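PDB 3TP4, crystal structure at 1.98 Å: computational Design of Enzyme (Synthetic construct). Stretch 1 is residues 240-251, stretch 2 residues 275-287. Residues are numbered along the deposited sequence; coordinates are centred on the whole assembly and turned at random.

Stretch 1 (240-251) VDVLGLDTYDST
Stretch 2, residues 275-287: GKVSAFTRFGVSG

Two extended segments of one chain run parallel, burying 1019 Å² between them. Val242 pairs with Val277 and Leu243 with Ser278 (CA-CA 4.8 and 4.6 Å); the register then slips by one, and Asp246 faces Arg282 (CA-CA 4.4 Å), beyond which the strands, 5° apart in direction, pair loosely. In the first ladder Val277 N donates to Asp241 O (3.3 Å), Leu243 N to Val277 O (2.8 Å) and Ala279 N to Leu243 O (2.9 Å). Lys276, CB toward the partner, extends (chi1 m, chi2 and chi3 t, chi4 m) until NZ donates to Val240 O at 2.8 Å; water 1 donates to Asp241 OD1 (2.6 Å). The t rotamers of Val242 and Val277 share one sheet face, CG2 of Val242 lying 4.2 Å from CG1 of Val277.

At the slip, Thr281 (chi1 p) substitutes for a backbone partner: its OG1 accepts from Leu245 N (2.9 Å) and donates to Asp246 OD1 (2.8 Å; Asp246 chi1 m). A CB on Gly244 would clash with this OG1. Arg282 N donates to Leu245 O (3.1 Å), and Thr247 N to Arg282 O (2.9 Å). Thr247 O finds no hydrogen-bond partner; Phe283 CA makes a CA-H...O contact with it at 3.4 Å. Farther on, Asp249 N donates to Gly284 O (3.1 Å) and Ser286 N to Asp249 O (3.0 Å).

Tyr248 (chi1 -82°, chi2 31°) lays its ring over Gly284, whose CA sits 3.9 Å from the ring centroid, 7° off the normal. A CB there would clash with Tyr248 CZ, and the backbone angles (167/171) themselves demand glycine. Water 3 links Tyr248 OH (2.6 Å) to Arg282 NE (3.3 Å), while water 2 accepts from Arg282 NH1 (2.7 Å). Phe280 (chi1 t) turns its ring edge to Leu245 O, CD1 lying 3.4 Å from that oxygen.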

# COMPACT_ATOMS: atom_id res chain seq x y z
N VAL A 240 7.98 -4.56 -1.82
CA VAL A 240 6.83 -4.69 -0.92
C VAL A 240 7.25 -5.22 0.46
O VAL A 240 7.95 -6.23 0.54
CB VAL A 240 5.79 -5.67 -1.51
CG1 VAL A 240 4.62 -5.86 -0.54
CG2 VAL A 240 5.29 -5.17 -2.88
N ASP A 241 6.82 -4.54 1.53
CA ASP A 241 7.04 -5.03 2.90
C ASP A 241 5.82 -5.78 3.45
O ASP A 241 5.96 -6.76 4.19
CB ASP A 241 7.32 -3.87 3.86
CG ASP A 241 8.64 -3.16 3.57
OD1 ASP A 241 9.70 -3.84 3.51
OD2 ASP A 241 8.61 -1.91 3.41
N VAL A 242 4.62 -5.31 3.09
CA VAL A 242 3.36 -5.82 3.66
C VAL A 242 2.41 -6.25 2.54
O VAL A 242 2.08 -5.45 1.66
CB VAL A 242 2.62 -4.74 4.50
CG1 VAL A 242 1.24 -5.23 4.96
CG2 VAL A 242 3.47 -4.31 5.71
N LEU A 243 1.95 -7.50 2.60
CA LEU A 243 1.06 -8.05 1.59
C LEU A 243 -0.36 -8.00 2.12
O LEU A 243 -0.63 -8.47 3.24
CB LEU A 243 1.42 -9.51 1.30
CG LEU A 243 2.87 -9.77 0.90
CD1 LEU A 243 3.17 -11.25 0.92
CD2 LEU A 243 3.13 -9.20 -0.47
N GLY A 244 -1.27 -7.45 1.32
CA GLY A 244 -2.62 -7.18 1.79
C GLY A 244 -3.75 -7.96 1.14
O GLY A 244 -3.52 -8.84 0.31
N LEU A 245 -4.97 -7.61 1.52
CA LEU A 245 -6.18 -8.26 1.04
C LEU A 245 -7.34 -7.36 1.43
O LEU A 245 -7.44 -6.93 2.58
CB LEU A 245 -6.39 -9.61 1.73
CG LEU A 245 -7.57 -10.44 1.20
CD1 LEU A 245 -7.17 -11.14 -0.11
CD2 LEU A 245 -8.02 -11.47 2.25
N ASP A 246 -8.22 -7.09 0.47
CA ASP A 246 -9.35 -6.19 0.69
C ASP A 246 -10.65 -6.92 0.37
O ASP A 246 -10.88 -7.31 -0.77
CB ASP A 246 -9.23 -4.95 -0.21
CG ASP A 246 -7.89 -4.26 -0.06
OD1 ASP A 246 -7.44 -4.04 1.08
OD2 ASP A 246 -7.26 -3.95 -1.09
N THR A 247 -11.50 -7.09 1.38
CA THR A 247 -12.73 -7.85 1.21
C THR A 247 -13.86 -7.28 2.05
O THR A 247 -13.78 -7.26 3.29
CB THR A 247 -12.54 -9.32 1.61
OG1 THR A 247 -11.53 -9.91 0.79
CG2 THR A 247 -13.83 -10.09 1.42
N TYR A 248 -14.89 -6.79 1.38
CA TYR A 248 -16.11 -6.36 2.05
C TYR A 248 -17.21 -7.37 1.72
O TYR A 248 -17.22 -7.94 0.64
CB TYR A 248 -16.52 -4.96 1.61
CG TYR A 248 -15.78 -3.84 2.31
CD1 TYR A 248 -14.48 -4.00 2.76
CD2 TYR A 248 -16.40 -2.62 2.56
CE1 TYR A 248 -13.81 -2.97 3.42
CE2 TYR A 248 -15.74 -1.59 3.21
CZ TYR A 248 -14.44 -1.78 3.64
OH TYR A 248 -13.79 -0.75 4.30
N ASP A 249 -18.11 -7.60 2.67
CA ASP A 249 -19.22 -8.53 2.46
C ASP A 249 -20.41 -8.08 3.29
O ASP A 249 -20.23 -7.50 4.37
CB ASP A 249 -18.81 -9.97 2.84
CG ASP A 249 -20.02 -10.86 3.19
OD1 ASP A 249 -20.58 -11.52 2.28
OD2 ASP A 249 -20.40 -10.92 4.38
N SER A 250 -21.61 -8.33 2.79
CA SER A 250 -22.82 -8.03 3.55
C SER A 250 -23.72 -9.25 3.76
O SER A 250 -24.81 -9.13 4.32
CB SER A 250 -23.62 -6.88 2.90
OG SER A 250 -24.13 -7.28 1.65
N THR A 251 -23.27 -10.43 3.33
CA THR A 251 -24.04 -11.66 3.52
C THR A 251 -23.76 -12.36 4.84
O THR A 251 -24.66 -12.93 5.46
CB THR A 251 -23.82 -12.69 2.39
OG1 THR A 251 -22.54 -13.31 2.54
CG2 THR A 251 -23.92 -12.03 1.02
N GLY A 275 9.40 -14.12 3.98
CA GLY A 275 9.91 -13.46 5.17
C GLY A 275 9.31 -12.07 5.31
O GLY A 275 9.96 -11.15 5.80
N LYS A 276 8.08 -11.91 4.84
CA LYS A 276 7.40 -10.62 4.87
C LYS A 276 6.23 -10.64 5.85
O LYS A 276 5.98 -11.64 6.52
CB LYS A 276 6.92 -10.23 3.47
CG LYS A 276 8.07 -9.99 2.46
CD LYS A 276 7.55 -9.54 1.10
CE LYS A 276 8.71 -9.36 0.09
NZ LYS A 276 9.74 -8.44 0.64
N VAL A 277 5.52 -9.52 5.92
CA VAL A 277 4.33 -9.39 6.75
C VAL A 277 3.08 -9.44 5.88
O VAL A 277 3.06 -8.86 4.80
CB VAL A 277 4.34 -8.04 7.50
CG1 VAL A 277 2.95 -7.74 8.10
CG2 VAL A 277 5.42 -8.03 8.57
N SER A 278 2.05 -10.16 6.33
CA SER A 278 0.76 -10.08 5.66
C SER A 278 -0.25 -9.43 6.60
O SER A 278 -0.12 -9.52 7.82
CB SER A 278 0.27 -11.48 5.27
OG SER A 278 0.14 -12.31 6.42
N ALA A 279 -1.25 -8.77 6.02
CA ALA A 279 -2.28 -8.10 6.82
C ALA A 279 -3.59 -8.11 6.06
O ALA A 279 -3.60 -8.12 4.83
CB ALA A 279 -1.86 -6.67 7.13
N PHE A 280 -4.70 -8.15 6.79
CA PHE A 280 -6.04 -8.06 6.20
C PHE A 280 -6.34 -6.56 5.99
O PHE A 280 -7.11 -5.95 6.73
CB PHE A 280 -7.05 -8.71 7.17
CG PHE A 280 -8.44 -8.91 6.60
CD1 PHE A 280 -8.78 -8.49 5.32
CD2 PHE A 280 -9.43 -9.52 7.38
CE1 PHE A 280 -10.09 -8.67 4.81
CE2 PHE A 280 -10.73 -9.71 6.90
CZ PHE A 280 -11.07 -9.29 5.62
N THR A 281 -5.70 -5.97 4.98
CA THR A 281 -5.63 -4.51 4.88
C THR A 281 -6.97 -3.81 4.91
O THR A 281 -7.10 -2.74 5.51
CB THR A 281 -4.81 -4.04 3.64
OG1 THR A 281 -5.14 -4.84 2.49
CG2 THR A 281 -3.31 -4.15 3.94
N ARG A 282 -7.98 -4.39 4.29
CA ARG A 282 -9.30 -3.79 4.32
C ARG A 282 -10.40 -4.82 4.53
O ARG A 282 -10.46 -5.83 3.83
CB ARG A 282 -9.56 -3.00 3.04
CG ARG A 282 -8.68 -1.79 2.87
CD ARG A 282 -9.08 -1.01 1.62
NE ARG A 282 -10.23 -0.14 1.87
CZ ARG A 282 -10.72 0.70 0.96
NH1 ARG A 282 -10.16 0.78 -0.24
NH2 ARG A 282 -11.76 1.47 1.26
N PHE A 283 -11.26 -4.55 5.50
CA PHE A 283 -12.40 -5.40 5.77
C PHE A 283 -13.59 -4.54 6.18
O PHE A 283 -13.41 -3.43 6.70
CB PHE A 283 -12.08 -6.42 6.87
CG PHE A 283 -12.36 -5.94 8.28
CD1 PHE A 283 -11.50 -5.07 8.92
CD2 PHE A 283 -13.49 -6.38 8.96
CE1 PHE A 283 -11.74 -4.65 10.22
CE2 PHE A 283 -13.76 -5.95 10.26
CZ PHE A 283 -12.88 -5.08 10.89
N GLY A 284 -14.80 -5.05 5.98
CA GLY A 284 -15.98 -4.33 6.42
C GLY A 284 -17.27 -4.88 5.83
O GLY A 284 -17.23 -5.74 4.96
N VAL A 285 -18.40 -4.40 6.34
CA VAL A 285 -19.70 -4.74 5.76
C VAL A 285 -19.89 -3.95 4.46
O VAL A 285 -19.74 -2.73 4.46
CB VAL A 285 -20.85 -4.41 6.72
CG1 VAL A 285 -22.20 -4.61 6.03
CG2 VAL A 285 -20.75 -5.26 8.00
N SER A 286 -20.20 -4.63 3.36
CA SER A 286 -20.41 -3.92 2.09
C SER A 286 -21.49 -2.87 2.26
O SER A 286 -22.60 -3.19 2.70
CB SER A 286 -20.83 -4.89 0.98
OG SER A 286 -19.88 -5.90 0.76
N GLY A 287 -21.17 -1.63 1.92
CA GLY A 287 -22.10 -0.53 2.03
C GLY A 287 -22.16 0.05 3.42
O GLY A 287 -22.88 1.01 3.67
O HOH W 1 10.33 -6.34 3.05
O HOH W 2 -8.42 -0.90 -1.52
O HOH W 3 -11.30 -0.60 4.95
O HOH W 4 -14.40 1.72 2.82